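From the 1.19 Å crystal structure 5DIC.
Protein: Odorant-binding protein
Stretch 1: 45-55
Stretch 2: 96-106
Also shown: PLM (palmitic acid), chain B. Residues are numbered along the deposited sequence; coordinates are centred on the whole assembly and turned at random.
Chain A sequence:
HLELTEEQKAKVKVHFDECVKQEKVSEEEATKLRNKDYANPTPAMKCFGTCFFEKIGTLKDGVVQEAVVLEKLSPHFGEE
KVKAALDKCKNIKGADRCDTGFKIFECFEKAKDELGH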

# COMPACT_ATOMS: atom_id res chain seq x y z
N MET A 45 2.95 -12.03 -2.10
CA MET A 45 1.91 -11.04 -1.88
C MET A 45 2.43 -9.80 -1.13
O MET A 45 2.03 -8.68 -1.45
CB MET A 45 0.72 -11.67 -1.16
CG MET A 45 0.00 -12.72 -2.00
SD MET A 45 -1.16 -13.73 -1.07
CE MET A 45 -2.39 -12.49 -0.70
N LYS A 46 3.31 -10.01 -0.15
CA LYS A 46 3.94 -8.87 0.50
C LYS A 46 4.78 -8.07 -0.47
O LYS A 46 4.78 -6.83 -0.44
CB LYS A 46 4.82 -9.35 1.67
CG LYS A 46 4.04 -10.00 2.81
CD LYS A 46 5.02 -10.34 3.95
CE LYS A 46 4.40 -11.01 5.14
NZ LYS A 46 5.52 -11.29 6.10
N CYS A 47 5.51 -8.75 -1.34
CA CYS A 47 6.27 -8.02 -2.33
C CYS A 47 5.38 -7.29 -3.32
O CYS A 47 5.67 -6.15 -3.69
CB CYS A 47 7.20 -8.94 -3.10
SG CYS A 47 8.61 -9.57 -2.15
N PHE A 48 4.28 -7.93 -3.74
CA PHE A 48 3.31 -7.23 -4.57
C PHE A 48 2.86 -5.92 -3.92
O PHE A 48 2.82 -4.88 -4.57
CB PHE A 48 2.07 -8.11 -4.81
CG PHE A 48 0.96 -7.35 -5.49
CD1 PHE A 48 0.04 -6.68 -4.73
CD2 PHE A 48 0.89 -7.23 -6.86
CE1 PHE A 48 -0.91 -5.86 -5.31
CE2 PHE A 48 -0.05 -6.45 -7.46
CZ PHE A 48 -0.96 -5.76 -6.70
N GLY A 49 2.49 -5.98 -2.65
CA GLY A 49 1.97 -4.79 -1.99
C GLY A 49 3.03 -3.72 -1.92
O GLY A 49 2.75 -2.55 -2.15
N THR A 50 4.26 -4.12 -1.57
CA THR A 50 5.37 -3.17 -1.55
C THR A 50 5.57 -2.51 -2.89
O THR A 50 5.68 -1.28 -2.99
CB THR A 50 6.63 -3.90 -1.05
OG1 THR A 50 6.42 -4.39 0.28
CG2 THR A 50 7.81 -3.02 -0.99
N CYS A 51 5.59 -3.33 -3.93
CA CYS A 51 5.67 -2.82 -5.29
C CYS A 51 4.56 -1.82 -5.59
O CYS A 51 4.79 -0.78 -6.19
CB CYS A 51 5.64 -3.98 -6.28
SG CYS A 51 5.62 -3.55 -8.01
N PHE A 52 3.33 -2.16 -5.18
CA PHE A 52 2.21 -1.30 -5.50
C PHE A 52 2.44 0.07 -4.90
O PHE A 52 2.23 1.09 -5.55
CB PHE A 52 0.92 -1.96 -5.02
CG PHE A 52 -0.30 -1.19 -5.39
CD1 PHE A 52 -0.91 -1.38 -6.63
CD2 PHE A 52 -0.84 -0.26 -4.53
CE1 PHE A 52 -2.02 -0.66 -6.99
CE2 PHE A 52 -1.95 0.49 -4.89
CZ PHE A 52 -2.52 0.28 -6.13
N PHE A 53 2.80 0.10 -3.62
CA PHE A 53 3.05 1.38 -2.96
C PHE A 53 4.22 2.14 -3.51
O PHE A 53 4.21 3.38 -3.51
CB PHE A 53 3.09 1.17 -1.44
CG PHE A 53 1.73 0.78 -0.90
CD1 PHE A 53 0.64 1.63 -1.04
CD2 PHE A 53 1.53 -0.45 -0.32
CE1 PHE A 53 -0.61 1.25 -0.62
CE2 PHE A 53 0.28 -0.85 0.13
CZ PHE A 53 -0.79 0.01 -0.04
N GLU A 54 5.20 1.42 -4.04
CA GLU A 54 6.28 2.06 -4.79
C GLU A 54 5.76 2.69 -6.10
O GLU A 54 6.06 3.84 -6.42
CB GLU A 54 7.40 1.07 -5.08
CG GLU A 54 8.17 0.63 -3.86
CD GLU A 54 9.08 -0.57 -4.08
OE1 GLU A 54 8.97 -1.24 -5.13
OE2 GLU A 54 9.92 -0.84 -3.18
N LYS A 55 4.97 1.92 -6.86
CA LYS A 55 4.54 2.40 -8.16
C LYS A 55 3.59 3.60 -8.06
O LYS A 55 3.54 4.41 -8.98
CB LYS A 55 3.85 1.29 -8.94
CG LYS A 55 4.69 0.10 -9.31
CD LYS A 55 5.88 0.41 -10.19
CE LYS A 55 6.64 -0.87 -10.45
NZ LYS A 55 7.91 -0.67 -11.16
N ASP A 96 12.87 -7.43 5.66
CA ASP A 96 13.40 -7.23 4.31
C ASP A 96 12.51 -6.20 3.62
O ASP A 96 11.50 -5.76 4.20
CB ASP A 96 13.55 -8.57 3.55
CG ASP A 96 12.26 -9.35 3.43
OD1 ASP A 96 11.17 -8.74 3.39
OD2 ASP A 96 12.35 -10.60 3.28
N ARG A 97 12.82 -5.85 2.37
CA ARG A 97 12.04 -4.85 1.63
C ARG A 97 10.54 -5.15 1.68
O ARG A 97 9.70 -4.26 1.94
CB ARG A 97 12.50 -4.81 0.17
CG ARG A 97 11.50 -4.14 -0.78
CD ARG A 97 12.00 -4.05 -2.20
NE ARG A 97 10.95 -3.65 -3.14
CZ ARG A 97 10.28 -4.50 -3.91
NH1 ARG A 97 10.50 -5.80 -3.90
NH2 ARG A 97 9.35 -4.00 -4.70
N CYS A 98 10.19 -6.39 1.38
CA CYS A 98 8.76 -6.73 1.24
C CYS A 98 8.04 -6.78 2.58
O CYS A 98 6.87 -6.38 2.69
CB CYS A 98 8.61 -8.00 0.44
SG CYS A 98 9.32 -7.88 -1.19
N ASP A 99 8.71 -7.30 3.58
CA ASP A 99 8.11 -7.32 4.92
C ASP A 99 7.98 -5.91 5.50
O ASP A 99 7.01 -5.61 6.18
CB ASP A 99 8.91 -8.26 5.81
CG ASP A 99 8.24 -8.53 7.14
OD1 ASP A 99 7.08 -8.99 7.16
OD2 ASP A 99 8.88 -8.23 8.15
N THR A 100 8.94 -5.04 5.22
CA THR A 100 8.81 -3.63 5.60
C THR A 100 7.60 -2.95 4.97
O THR A 100 6.81 -2.32 5.67
CB THR A 100 10.11 -2.86 5.24
OG1 THR A 100 11.14 -3.36 6.09
CG2 THR A 100 9.95 -1.34 5.39
N GLY A 101 7.42 -3.14 3.67
CA GLY A 101 6.25 -2.55 3.03
C GLY A 101 4.96 -3.09 3.62
O GLY A 101 4.04 -2.32 3.90
N PHE A 102 4.91 -4.41 3.84
CA PHE A 102 3.73 -5.00 4.46
C PHE A 102 3.46 -4.43 5.85
O PHE A 102 2.31 -4.07 6.16
CB PHE A 102 3.95 -6.51 4.55
CG PHE A 102 2.87 -7.23 5.30
CD1 PHE A 102 1.56 -7.16 4.86
CD2 PHE A 102 3.16 -7.94 6.44
CE1 PHE A 102 0.55 -7.81 5.54
CE2 PHE A 102 2.16 -8.58 7.13
CZ PHE A 102 0.85 -8.53 6.67
N LYS A 103 4.49 -4.31 6.69
CA LYS A 103 4.30 -3.81 8.04
C LYS A 103 3.87 -2.35 8.06
O LYS A 103 3.06 -1.95 8.90
CB LYS A 103 5.54 -4.05 8.88
CG LYS A 103 5.69 -5.51 9.29
CD LYS A 103 6.91 -5.71 10.18
CE LYS A 103 6.87 -7.03 10.94
NZ LYS A 103 7.39 -6.90 12.35
N ILE A 104 4.41 -1.54 7.15
CA ILE A 104 3.95 -0.14 7.07
C ILE A 104 2.48 -0.09 6.67
O ILE A 104 1.68 0.63 7.28
CB ILE A 104 4.83 0.66 6.11
CG1 ILE A 104 6.26 0.76 6.61
CG2 ILE A 104 4.26 2.07 5.92
CD1 ILE A 104 7.25 1.26 5.59
N PHE A 105 2.13 -0.86 5.66
CA PHE A 105 0.72 -0.95 5.24
C PHE A 105 -0.19 -1.37 6.40
O PHE A 105 -1.25 -0.78 6.61
CB PHE A 105 0.61 -1.93 4.07
CG PHE A 105 -0.78 -2.37 3.75
CD1 PHE A 105 -1.67 -1.52 3.09
CD2 PHE A 105 -1.22 -3.65 4.09
CE1 PHE A 105 -2.96 -1.94 2.79
CE2 PHE A 105 -2.50 -4.08 3.77
CZ PHE A 105 -3.37 -3.21 3.13
N GLU A 106 0.22 -2.38 7.15
CA GLU A 106 -0.59 -2.83 8.28
C GLU A 106 -0.79 -1.74 9.32
O GLU A 106 -1.88 -1.60 9.88
CB GLU A 106 0.02 -4.07 8.96
CG GLU A 106 -0.02 -5.38 8.15
CD GLU A 106 -0.75 -6.53 8.85
OE1 GLU A 106 -1.99 -6.56 8.77
OE2 GLU A 106 -0.09 -7.43 9.44
C1 PLM B . -2.89 5.63 -7.89
O1 PLM B . -2.65 6.53 -7.04
O2 PLM B . -2.09 5.36 -8.80
C2 PLM B . -4.14 4.78 -7.83
C3 PLM B . -4.95 4.99 -6.56
C4 PLM B . -4.27 4.37 -5.36
C5 PLM B . -5.27 4.29 -4.22
C6 PLM B . -4.59 3.99 -2.91
C7 PLM B . -3.90 5.22 -2.38
C8 PLM B . -3.45 4.88 -0.98
C9 PLM B . -2.28 5.77 -0.65
CA PLM B . -1.90 5.80 0.82
CB PLM B . -0.57 5.17 1.17
CC PLM B . -0.50 4.77 2.64
CD PLM B . 0.04 3.35 2.80
CE PLM B . 1.50 3.18 2.35
CF PLM B . 2.02 1.77 2.67
CG PLM B . 3.48 1.52 2.33

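Two helices, 45-55 and 97-106, cross at 72° with their axes only 7.7 Å apart, close enough that backbone meets backbone. Cys47 CA lies 4.5 Å from Cys98 CA, and Thr50 CA 4.7 Å from Gly101 CA. Asp96 caps the second helix, its OD1 accepting from Asp99 N at 2.9 Å.

Glycine makes the Thr50 approach possible. Thr50 OG1 comes within 3.3 Å of Gly101 CA, and a CB built there would sit 2.0 Å from that oxygen, a clash. The hydroxyl is tied back to its own helix, donating to Lys46 O at 3.0 Å.

One turn earlier, the disulfide between Cys47 SG and Cys98 SG, 2.1 Å long with chi3 at 99°, locks the crossing covalently.

Charge pairs reach out from this tight centre. The Arg97 side chain sits among Cys47, Thr50, Cys51 and Glu54. Its NH2 donates to Glu54 OE1 at 2.8 Å and its NE to Glu54 OE2 at 3.0 Å, a two-pronged salt bridge at the guanidinium edge, while Thr50 CG2 covers one face. An extended Lys46 carries NZ to Asp99 OD1 at 3.0 Å, its CE passing 3.6 Å from Phe102 CD2.

Phe53 and Phe105 add an apolar contact: Phe53 CZ lies 3.6 Å from Phe105 CD1, the rings near parallel (planes at 30°) but slid apart so that they barely overlap. Palmitic acid covers one face of Phe53, with CF 3.7 Å from Phe53 CG.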